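Local coordinates for Abbfa_003403 (Acinetobacter baumannii, PDB 4ZXH), which is a four-domain nonribosomal peptide synthetase module that probably activates an amino acid, condenses it with an acyl or peptidyl partner and releases the product through its thioesterase domain, at residues 813-821 with 834-845; 1190-1200 with 1216-1227. All coordinates share one frame; numbering follows the deposited sequence.

Contact 1: 813-821 with 834-845; sequences WIGGDGLAV and FRTLPSLPNAGR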
loop_
_atom_site.group_PDB
_atom_site.type_symbol
_atom_site.label_atom_id
_atom_site.label_comp_id
_atom_site.label_asym_id
_atom_site.label_seq_id
_atom_site.Cartn_x
_atom_site.Cartn_y
_atom_site.Cartn_z
ATOM N N TRP A 813 23.621 10.828 15.958
ATOM C CA TRP A 813 24.403 11.476 17.017
ATOM C C TRP A 813 24.995 12.766 16.466
ATOM O O TRP A 813 25.378 12.803 15.294
ATOM C CB TRP A 813 25.522 10.573 17.534
ATOM C CG TRP A 813 25.081 9.378 18.331
ATOM C CD1 TRP A 813 24.310 8.331 17.896
ATOM C CD2 TRP A 813 25.417 9.086 19.692
ATOM N NE1 TRP A 813 24.145 7.413 18.905
ATOM C CE2 TRP A 813 24.811 7.853 20.016
ATOM C CE3 TRP A 813 26.164 9.753 20.671
ATOM C CZ2 TRP A 813 24.930 7.276 21.278
ATOM C CZ3 TRP A 813 26.280 9.178 21.920
ATOM C CH2 TRP A 813 25.665 7.950 22.212
ATOM N N ILE A 814 25.083 13.804 17.302
ATOM C CA ILE A 814 25.560 15.118 16.867
ATOM C C ILE A 814 26.769 15.594 17.660
ATOM O O ILE A 814 26.750 15.585 18.889
ATOM C CB ILE A 814 24.467 16.204 17.003
ATOM C CG1 ILE A 814 23.260 15.879 16.129
ATOM C CG2 ILE A 814 25.026 17.598 16.668
ATOM C CD1 ILE A 814 22.237 16.970 16.125
ATOM N N GLY A 815 27.811 16.037 16.961
ATOM C CA GLY A 815 28.999 16.522 17.637
ATOM C C GLY A 815 29.353 17.935 17.236
ATOM O O GLY A 815 28.802 18.466 16.273
ATOM N N GLY A 816 30.278 18.546 17.975
ATOM C CA GLY A 816 30.750 19.877 17.639
ATOM C C GLY A 816 30.413 20.978 18.626
ATOM O O GLY A 816 30.122 20.722 19.801
ATOM N N ASP A 817 30.447 22.216 18.141
ATOM C CA ASP A 817 30.319 23.391 19.010
ATOM C C ASP A 817 28.887 23.722 19.463
ATOM O O ASP A 817 28.688 24.625 20.286
ATOM C CB ASP A 817 30.921 24.622 18.315
ATOM C CG ASP A 817 32.447 24.565 18.227
ATOM O OD1 ASP A 817 33.050 23.686 18.894
ATOM O OD2 ASP A 817 33.041 25.405 17.502
ATOM N N GLY A 818 27.890 23.016 18.941
ATOM C CA GLY A 818 26.512 23.323 19.296
ATOM C C GLY A 818 26.097 22.727 20.636
ATOM O O GLY A 818 25.053 23.077 21.198
ATOM N N LEU A 819 26.920 21.827 21.167
ATOM C CA LEU A 819 26.480 21.044 22.314
ATOM C C LEU A 819 26.179 21.878 23.550
ATOM O O LEU A 819 26.879 22.835 23.855
ATOM C CB LEU A 819 27.510 19.979 22.661
ATOM C CG LEU A 819 27.060 18.614 22.148
ATOM C CD1 LEU A 819 27.083 18.584 20.628
ATOM C CD2 LEU A 819 27.898 17.501 22.732
ATOM N N ALA A 820 25.124 21.497 24.258
ATOM C CA ALA A 820 24.805 22.097 25.548
ATOM C C ALA A 820 25.905 21.836 26.556
ATOM O O ALA A 820 26.697 20.901 26.392
ATOM C CB ALA A 820 23.506 21.559 26.065
ATOM N N VAL A 821 25.949 22.665 27.597
ATOM C CA VAL A 821 26.845 22.444 28.725
ATOM C C VAL A 821 26.447 21.172 29.484
ATOM O O VAL A 821 27.266 20.255 29.677
ATOM C CB VAL A 821 26.835 23.633 29.687
ATOM C CG1 VAL A 821 27.705 23.331 30.910
ATOM C CG2 VAL A 821 27.280 24.908 28.972
ATOM N N PHE A 834 25.340 12.865 26.847
ATOM C CA PHE A 834 26.519 13.536 26.282
ATOM C C PHE A 834 27.787 12.741 26.592
ATOM O O PHE A 834 28.231 12.685 27.738
ATOM C CB PHE A 834 26.668 14.962 26.827
ATOM C CG PHE A 834 25.492 15.868 26.540
ATOM C CD1 PHE A 834 25.487 16.694 25.426
ATOM C CD2 PHE A 834 24.414 15.930 27.411
ATOM C CE1 PHE A 834 24.419 17.544 25.168
ATOM C CE2 PHE A 834 23.334 16.788 27.159
ATOM C CZ PHE A 834 23.341 17.590 26.037
ATOM N N ARG A 835 28.366 12.124 25.567
ATOM C CA ARG A 835 29.506 11.226 25.733
ATOM C C ARG A 835 30.486 11.391 24.590
ATOM O O ARG A 835 30.117 11.854 23.504
ATOM C CB ARG A 835 29.066 9.754 25.759
ATOM C CG ARG A 835 27.966 9.408 26.714
ATOM C CD ARG A 835 27.295 8.125 26.320
ATOM N NE ARG A 835 28.111 6.971 26.651
ATOM C CZ ARG A 835 27.887 5.744 26.188
ATOM N NH1 ARG A 835 26.864 5.518 25.359
ATOM N NH2 ARG A 835 28.689 4.741 26.549
ATOM N N THR A 836 31.728 10.982 24.823
ATOM C CA THR A 836 32.594 10.613 23.717
ATOM C C THR A 836 32.448 9.115 23.519
ATOM O O THR A 836 32.095 8.393 24.456
ATOM C CB THR A 836 34.043 10.940 23.974
ATOM O OG1 THR A 836 34.577 9.976 24.889
ATOM C CG2 THR A 836 34.165 12.332 24.550
ATOM N N LEU A 837 32.714 8.643 22.309
ATOM C CA LEU A 837 32.559 7.227 22.037
ATOM C C LEU A 837 33.875 6.611 21.574
ATOM O O LEU A 837 34.622 7.234 20.818
ATOM C CB LEU A 837 31.464 7.019 20.998
ATOM C CG LEU A 837 30.063 7.456 21.441
ATOM C CD1 LEU A 837 29.072 7.395 20.273
ATOM C CD2 LEU A 837 29.592 6.593 22.595
ATOM N N PRO A 838 34.176 5.388 22.043
ATOM C CA PRO A 838 35.417 4.689 21.669
ATOM C C PRO A 838 35.496 4.436 20.173
ATOM O O PRO A 838 36.577 4.451 19.595
ATOM C CB PRO A 838 35.329 3.372 22.439
ATOM C CG PRO A 838 34.446 3.689 23.606
ATOM C CD PRO A 838 33.418 4.648 23.065
ATOM N N SER A 839 34.341 4.230 19.558
ATOM C CA SER A 839 34.253 3.956 18.130
ATOM C C SER A 839 34.398 5.219 17.280
ATOM O O SER A 839 34.361 5.156 16.050
ATOM C CB SER A 839 32.922 3.276 17.834
ATOM O OG SER A 839 31.921 3.820 18.683
ATOM N N LEU A 840 34.538 6.365 17.943
ATOM C CA LEU A 840 34.768 7.646 17.272
ATOM C C LEU A 840 35.754 8.487 18.083
ATOM O O LEU A 840 35.434 9.597 18.515
ATOM C CB LEU A 840 33.449 8.413 17.076
ATOM C CG LEU A 840 32.520 7.993 15.935
ATOM C CD1 LEU A 840 31.265 8.860 15.918
ATOM C CD2 LEU A 840 33.232 8.060 14.591
ATOM N N PRO A 841 36.971 7.971 18.272
ATOM C CA PRO A 841 37.874 8.524 19.291
ATOM C C PRO A 841 38.345 9.940 18.969
ATOM O O PRO A 841 38.929 10.587 19.832
ATOM C CB PRO A 841 39.047 7.543 19.279
ATOM C CG PRO A 841 39.096 7.066 17.869
ATOM C CD PRO A 841 37.655 7.016 17.387
ATOM N N ASN A 842 38.084 10.411 17.752
ATOM C CA ASN A 842 38.539 11.730 17.325
ATOM C C ASN A 842 37.403 12.726 17.153
ATOM O O ASN A 842 37.626 13.862 16.738
ATOM C CB ASN A 842 39.322 11.621 16.015
ATOM C CG ASN A 842 40.715 11.057 16.219
ATOM O OD1 ASN A 842 41.296 11.182 17.303
ATOM N ND2 ASN A 842 41.260 10.436 15.182
ATOM N N ALA A 843 36.190 12.295 17.490
ATOM C CA ALA A 843 34.986 13.072 17.216
ATOM C C ALA A 843 34.555 13.945 18.396
ATOM O O ALA A 843 33.560 14.671 18.309
ATOM C CB ALA A 843 33.860 12.143 16.818
ATOM N N GLY A 844 35.305 13.865 19.492
ATOM C CA GLY A 844 35.014 14.630 20.684
ATOM C C GLY A 844 33.697 14.265 21.337
ATOM O O GLY A 844 33.139 13.188 21.111
ATOM N N ARG A 845 33.209 15.180 22.165
ATOM C CA ARG A 845 31.946 15.015 22.855
ATOM C C ARG A 845 30.788 15.003 21.849
ATOM O O ARG A 845 30.771 15.796 20.900
ATOM C CB ARG A 845 31.784 16.137 23.880
ATOM C CG ARG A 845 30.705 15.928 24.928
ATOM C CD ARG A 845 30.920 16.921 26.048
ATOM N NE ARG A 845 29.898 16.887 27.088
ATOM C CZ ARG A 845 28.981 17.834 27.255
ATOM N NH1 ARG A 845 28.955 18.896 26.449
ATOM N NH2 ARG A 845 28.098 17.729 28.241
#
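Leu837 presses one methyl onto the indole of Trp813: CD1 lies 3.8 Å from the centroid of the six-membered ring and 14° off its normal, a CH-pi contact over one face. With chi1 at -70°, Trp813 CG lies anti to the carbonyl carbon, and the indole turns its six-membered ring to that methyl. Arg835 bends at chi3 and brings NH1 to the rim of the same indole, near its plane. Each methyl of Leu837 thus meets one flat group, CD1 the indole face and CD2 the guanidinium of Arg835; the two planes are 51° apart. A second bump is Leu819, whose CD2 lies 3.7 Å from Phe834 CD1, in the ring plane, and also touches Arg845 CG. Ala820 CB comes obliquely to Phe834 CZ. Arg845 runs extended from CG to NE past Leu819, with Phe834 CD1 over the rim of one guanidinium face, not a ring stack. Its far end grips two successive backbone carbonyls: NH1 donates to Ala820 O at 3.0 Å, in the guanidinium plane and nearly straight (166°), and NH2 reaches Val821 O by a weak, more bent bond. Between the Trp813 and Leu819 bumps the strand flattens at Gly815, whose CA, bare of any side chain, comes to 3.8 Å from Arg845 O. In the antiparallel sheet of the adenylation domain, strand 809-816 pairs with 792-797 and 846-855, and 834-835, just after helix 827-833, also pairs with 846-855; Leu797 and Leu846 pack against both Trp813 and Leu837, and Ala820 meets strand 635-640.

Contact 2: 1190-1200 with 1216-1227; sequences LAAPYGKKLTI and HVLKEAKAINVL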
loop_
_atom_site.group_PDB
_atom_site.type_symbol
_atom_site.label_atom_id
_atom_site.label_comp_id
_atom_site.label_asym_id
_atom_site.label_seq_id
_atom_site.Cartn_x
_atom_site.Cartn_y
_atom_site.Cartn_z
ATOM N N LEU A 1190 -40.468 -3.293 0.814
ATOM C CA LEU A 1190 -39.053 -3.194 0.495
ATOM C C LEU A 1190 -38.171 -3.681 1.648
ATOM O O LEU A 1190 -37.153 -4.322 1.435
ATOM C CB LEU A 1190 -38.725 -1.743 0.178
ATOM C CG LEU A 1190 -37.558 -1.362 -0.702
ATOM C CD1 LEU A 1190 -37.586 -2.174 -1.977
ATOM C CD2 LEU A 1190 -37.700 0.122 -0.997
ATOM N N ALA A 1191 -38.564 -3.357 2.878
ATOM C CA ALA A 1191 -37.746 -3.649 4.047
ATOM C C ALA A 1191 -38.046 -4.999 4.683
ATOM O O ALA A 1191 -37.164 -5.606 5.309
ATOM C CB ALA A 1191 -37.914 -2.560 5.074
ATOM N N ALA A 1192 -39.288 -5.459 4.546
ATOM C CA ALA A 1192 -39.716 -6.687 5.206
ATOM C C ALA A 1192 -38.874 -7.915 4.815
ATOM O O ALA A 1192 -38.628 -8.784 5.652
ATOM C CB ALA A 1192 -41.173 -6.940 4.935
ATOM N N PRO A 1193 -38.406 -7.993 3.558
ATOM C CA PRO A 1193 -37.629 -9.201 3.301
ATOM C C PRO A 1193 -36.353 -9.279 4.090
ATOM O O PRO A 1193 -35.842 -10.396 4.164
ATOM C CB PRO A 1193 -37.324 -9.110 1.809
ATOM C CG PRO A 1193 -38.460 -8.340 1.267
ATOM C CD PRO A 1193 -38.715 -7.288 2.306
ATOM N N TYR A 1194 -35.888 -8.166 4.677
ATOM C CA TYR A 1194 -34.678 -8.125 5.522
ATOM C C TYR A 1194 -35.032 -8.069 7.017
ATOM O O TYR A 1194 -34.201 -7.725 7.859
ATOM C CB TYR A 1194 -33.790 -6.910 5.150
ATOM C CG TYR A 1194 -33.393 -6.858 3.694
ATOM C CD1 TYR A 1194 -32.168 -7.346 3.260
ATOM C CD2 TYR A 1194 -34.265 -6.364 2.739
ATOM C CE1 TYR A 1194 -31.823 -7.332 1.901
ATOM C CE2 TYR A 1194 -33.934 -6.350 1.386
ATOM C CZ TYR A 1194 -32.718 -6.831 0.971
ATOM O OH TYR A 1194 -32.410 -6.801 -0.373
ATOM N N GLY A 1195 -36.275 -8.376 7.359
ATOM C CA GLY A 1195 -36.690 -8.329 8.757
ATOM C C GLY A 1195 -36.684 -6.935 9.379
ATOM O O GLY A 1195 -36.549 -6.783 10.601
ATOM N N LYS A 1196 -36.852 -5.915 8.541
ATOM C CA LYS A 1196 -36.901 -4.536 9.003
ATOM C C LYS A 1196 -38.254 -3.913 8.710
ATOM O O LYS A 1196 -38.872 -4.221 7.696
ATOM C CB LYS A 1196 -35.790 -3.725 8.349
ATOM C CG LYS A 1196 -34.425 -4.286 8.640
ATOM C CD LYS A 1196 -33.321 -3.606 7.858
ATOM C CE LYS A 1196 -31.965 -3.978 8.450
ATOM N NZ LYS A 1196 -30.826 -3.546 7.592
ATOM N N LYS A 1197 -38.734 -3.066 9.616
ATOM C CA LYS A 1197 -39.905 -2.244 9.320
ATOM C C LYS A 1197 -39.438 -0.922 8.770
ATOM O O LYS A 1197 -38.554 -0.291 9.317
ATOM C CB LYS A 1197 -40.782 -2.001 10.555
ATOM C CG LYS A 1197 -41.566 -3.204 11.014
ATOM C CD LYS A 1197 -42.168 -2.952 12.372
ATOM C CE LYS A 1197 -43.521 -2.321 12.268
ATOM N NZ LYS A 1197 -44.452 -3.308 11.670
ATOM N N LEU A 1198 -40.026 -0.514 7.666
ATOM C CA LEU A 1198 -39.854 0.832 7.179
ATOM C C LEU A 1198 -41.258 1.407 7.074
ATOM O O LEU A 1198 -42.064 0.937 6.281
ATOM C CB LEU A 1198 -39.123 0.831 5.847
ATOM C CG LEU A 1198 -38.963 2.178 5.169
ATOM C CD1 LEU A 1198 -38.168 3.096 6.074
ATOM C CD2 LEU A 1198 -38.297 1.976 3.822
ATOM N N THR A 1199 -41.560 2.378 7.929
ATOM C CA THR A 1199 -42.898 2.937 8.042
ATOM C C THR A 1199 -42.940 4.382 7.549
ATOM O O THR A 1199 -42.627 5.312 8.285
ATOM C CB THR A 1199 -43.410 2.893 9.488
ATOM O OG1 THR A 1199 -43.452 1.539 9.946
ATOM C CG2 THR A 1199 -44.807 3.462 9.570
ATOM N N ILE A 1200 -43.302 4.560 6.288
ATOM C CA ILE A 1200 -43.560 5.884 5.755
ATOM C C ILE A 1200 -45.077 5.999 5.611
ATOM O O ILE A 1200 -45.671 5.417 4.704
ATOM C CB ILE A 1200 -42.886 6.119 4.393
ATOM C CG1 ILE A 1200 -41.453 5.584 4.364
ATOM C CG2 ILE A 1200 -42.903 7.577 4.048
ATOM C CD1 ILE A 1200 -40.528 6.320 5.231
ATOM N N HIS A 1216 -38.013 10.879 -0.936
ATOM C CA HIS A 1216 -38.090 10.580 0.485
ATOM C C HIS A 1216 -37.966 9.078 0.729
ATOM O O HIS A 1216 -37.174 8.642 1.564
ATOM C CB HIS A 1216 -39.375 11.093 1.106
ATOM C CG HIS A 1216 -39.469 10.794 2.568
ATOM N ND1 HIS A 1216 -38.643 11.387 3.498
ATOM C CD2 HIS A 1216 -40.252 9.927 3.257
ATOM C CE1 HIS A 1216 -38.928 10.916 4.700
ATOM N NE2 HIS A 1216 -39.899 10.028 4.583
ATOM N N VAL A 1217 -38.733 8.288 -0.012
ATOM C CA VAL A 1217 -38.692 6.840 0.156
ATOM C C VAL A 1217 -37.318 6.283 -0.223
ATOM O O VAL A 1217 -36.792 5.400 0.458
ATOM C CB VAL A 1217 -39.806 6.146 -0.667
ATOM C CG1 VAL A 1217 -39.724 4.661 -0.532
ATOM C CG2 VAL A 1217 -41.180 6.631 -0.216
ATOM N N LEU A 1218 -36.712 6.809 -1.281
ATOM C CA LEU A 1218 -35.390 6.328 -1.666
ATOM C C LEU A 1218 -34.408 6.570 -0.537
ATOM O O LEU A 1218 -33.706 5.666 -0.114
ATOM C CB LEU A 1218 -34.900 7.008 -2.942
ATOM C CG LEU A 1218 -33.479 6.627 -3.385
ATOM C CD1 LEU A 1218 -33.351 5.122 -3.543
ATOM C CD2 LEU A 1218 -33.115 7.320 -4.674
ATOM N N LYS A 1219 -34.388 7.805 -0.054
ATOM C CA LYS A 1219 -33.464 8.243 0.985
ATOM C C LYS A 1219 -33.632 7.385 2.240
ATOM O O LYS A 1219 -32.647 6.905 2.812
ATOM C CB LYS A 1219 -33.693 9.734 1.289
ATOM C CG LYS A 1219 -32.622 10.394 2.123
ATOM C CD LYS A 1219 -32.904 11.884 2.346
ATOM N N GLU A 1220 -34.886 7.164 2.637
ATOM C CA GLU A 1220 -35.176 6.373 3.820
ATOM C C GLU A 1220 -34.724 4.927 3.646
ATOM O O GLU A 1220 -34.071 4.370 4.540
ATOM C CB GLU A 1220 -36.667 6.429 4.161
ATOM C CG GLU A 1220 -37.102 7.729 4.869
ATOM C CD GLU A 1220 -36.275 8.035 6.116
ATOM O OE1 GLU A 1220 -35.965 7.104 6.897
ATOM O OE2 GLU A 1220 -35.917 9.214 6.305
ATOM N N ALA A 1221 -35.067 4.330 2.502
ATOM C CA ALA A 1221 -34.671 2.954 2.188
ATOM C C ALA A 1221 -33.156 2.765 2.275
ATOM O O ALA A 1221 -32.671 1.778 2.836
ATOM C CB ALA A 1221 -35.154 2.572 0.828
ATOM N N LYS A 1222 -32.411 3.715 1.725
ATOM C CA LYS A 1222 -30.964 3.725 1.874
ATOM C C LYS A 1222 -30.535 3.811 3.337
ATOM O O LYS A 1222 -29.600 3.131 3.768
ATOM C CB LYS A 1222 -30.361 4.893 1.110
ATOM C CG LYS A 1222 -30.214 4.661 -0.369
ATOM C CD LYS A 1222 -29.622 5.898 -0.993
ATOM C CE LYS A 1222 -29.665 5.863 -2.494
ATOM N NZ LYS A 1222 -28.995 7.097 -2.989
ATOM N N ALA A 1223 -31.215 4.663 4.096
ATOM C CA ALA A 1223 -30.849 4.906 5.488
ATOM C C ALA A 1223 -30.897 3.642 6.351
ATOM O O ALA A 1223 -30.278 3.596 7.407
ATOM C CB ALA A 1223 -31.728 5.936 6.063
ATOM N N ILE A 1224 -31.638 2.623 5.917
ATOM C CA ILE A 1224 -31.662 1.380 6.673
ATOM C C ILE A 1224 -31.017 0.246 5.902
ATOM O O ILE A 1224 -31.150 -0.903 6.297
ATOM C CB ILE A 1224 -33.089 0.931 7.067
ATOM C CG1 ILE A 1224 -33.983 0.806 5.829
ATOM C CG2 ILE A 1224 -33.670 1.836 8.117
ATOM C CD1 ILE A 1224 -35.333 0.232 6.126
ATOM N N ASN A 1225 -30.338 0.578 4.806
ATOM C CA ASN A 1225 -29.489 -0.368 4.070
ATOM C C ASN A 1225 -30.237 -1.480 3.332
ATOM O O ASN A 1225 -29.721 -2.583 3.222
ATOM C CB ASN A 1225 -28.485 -0.996 5.036
ATOM C CG ASN A 1225 -27.076 -1.053 4.484
ATOM O OD1 ASN A 1225 -26.769 -0.505 3.415
ATOM N ND2 ASN A 1225 -26.193 -1.695 5.240
ATOM N N VAL A 1226 -31.444 -1.204 2.837
ATOM C CA VAL A 1226 -32.136 -2.150 1.957
ATOM C C VAL A 1226 -32.070 -1.748 0.452
ATOM O O VAL A 1226 -32.635 -2.444 -0.418
ATOM C CB VAL A 1226 -33.609 -2.327 2.361
ATOM C CG1 VAL A 1226 -33.686 -2.749 3.809
ATOM C CG2 VAL A 1226 -34.382 -1.054 2.128
ATOM N N LEU A 1227 -31.391 -0.632 0.174
ATOM C CA LEU A 1227 -30.931 -0.270 -1.168
ATOM C C LEU A 1227 -29.495 0.261 -1.090
ATOM O O LEU A 1227 -29.102 0.815 -0.073
ATOM C CB LEU A 1227 -31.838 0.785 -1.812
ATOM C CG LEU A 1227 -33.189 0.281 -2.281
ATOM C CD1 LEU A 1227 -34.006 1.419 -2.889
ATOM C CD2 LEU A 1227 -32.978 -0.856 -3.279
HETATM O O HOH W 1 -33.712 -4.375 -1.960
#
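Ile1224, Leu1198 and Ala1191 form the middle of an apolar seam. Ile1224 CD1 touches Leu1198 CB at 3.8 Å and Ala1191 CB at 3.9 Å; its chi1 of 56° sets CG1 between the backbone N and carbonyl carbon, aiming the chain at this pair. Leu1198 also lays CD2 near Ala1221 CA and CD1 near Glu1220 CB, while Leu1190, in the last turn of helix 1179-1191, brings CD2 to 4.0 Å from Ala1221 CB. Val1226 sends CG1 obliquely to Tyr1194 CD2, 3.8 Å away. At the far end Ile1200 approaches the imidazole of His1216 edge-on: Ile1200 CG2 lies 3.6 Å from His1216 CD2, near the ring plane. Ile1200 CD1 packs on Glu1220 CG, and that methylene in turn covers one face of the imidazole.

The polar links lie around Val1226. Lys1196, extended beyond CG, slides past this valine and donates from NZ to Ile1224 O at 3.0 Å, with a C=O...N angle of 166°. A water donates to Val1226 O at 2.7 Å and, over a longer distance, to Tyr1194 OH, which is also hydrogen-bonded to Pro974 O; Asn1225 OD1 is held by Arg975 NH1.

Both helix ends close in Schellman motifs, with Gly1195 and Asn1225 as the C-prime residues at positive phi. Ala1191 O takes Tyr1194 N and Lys1196 N from opposite faces of its plane. In the thioesterase domain, then, the end of helix 1179-1191 and the loop that follows it pack, mainly by aliphatic side chains, along helix 1210-1223 and its C-terminal turn. The lysine ammonium, set against a carbonyl there, would probably be favoured by the negative end of that helix dipole.

Contact 1 and contact 2 lie in different catalytic domains, with centres 70 Å apart and nearest atoms about 52 Å apart, on opposite sides of the chain's centre. They come in series: contact 1 closes within the adenylation domain before contact 2 opens in the thioesterase domain. No sheet or helix is shared, since contact 1 is built on the antiparallel sheet containing 809-816 and contact 2 on the end of helix 1179-1191, the loop after it, and helix 1210-1223. The carrier domain, with its phosphopantetheine attachment site, lies between them in sequence. Each contact is therefore internal packing of one domain and not an interface between the two, while Pro974 and Arg975 tie contact 2 to a preceding part of the chain.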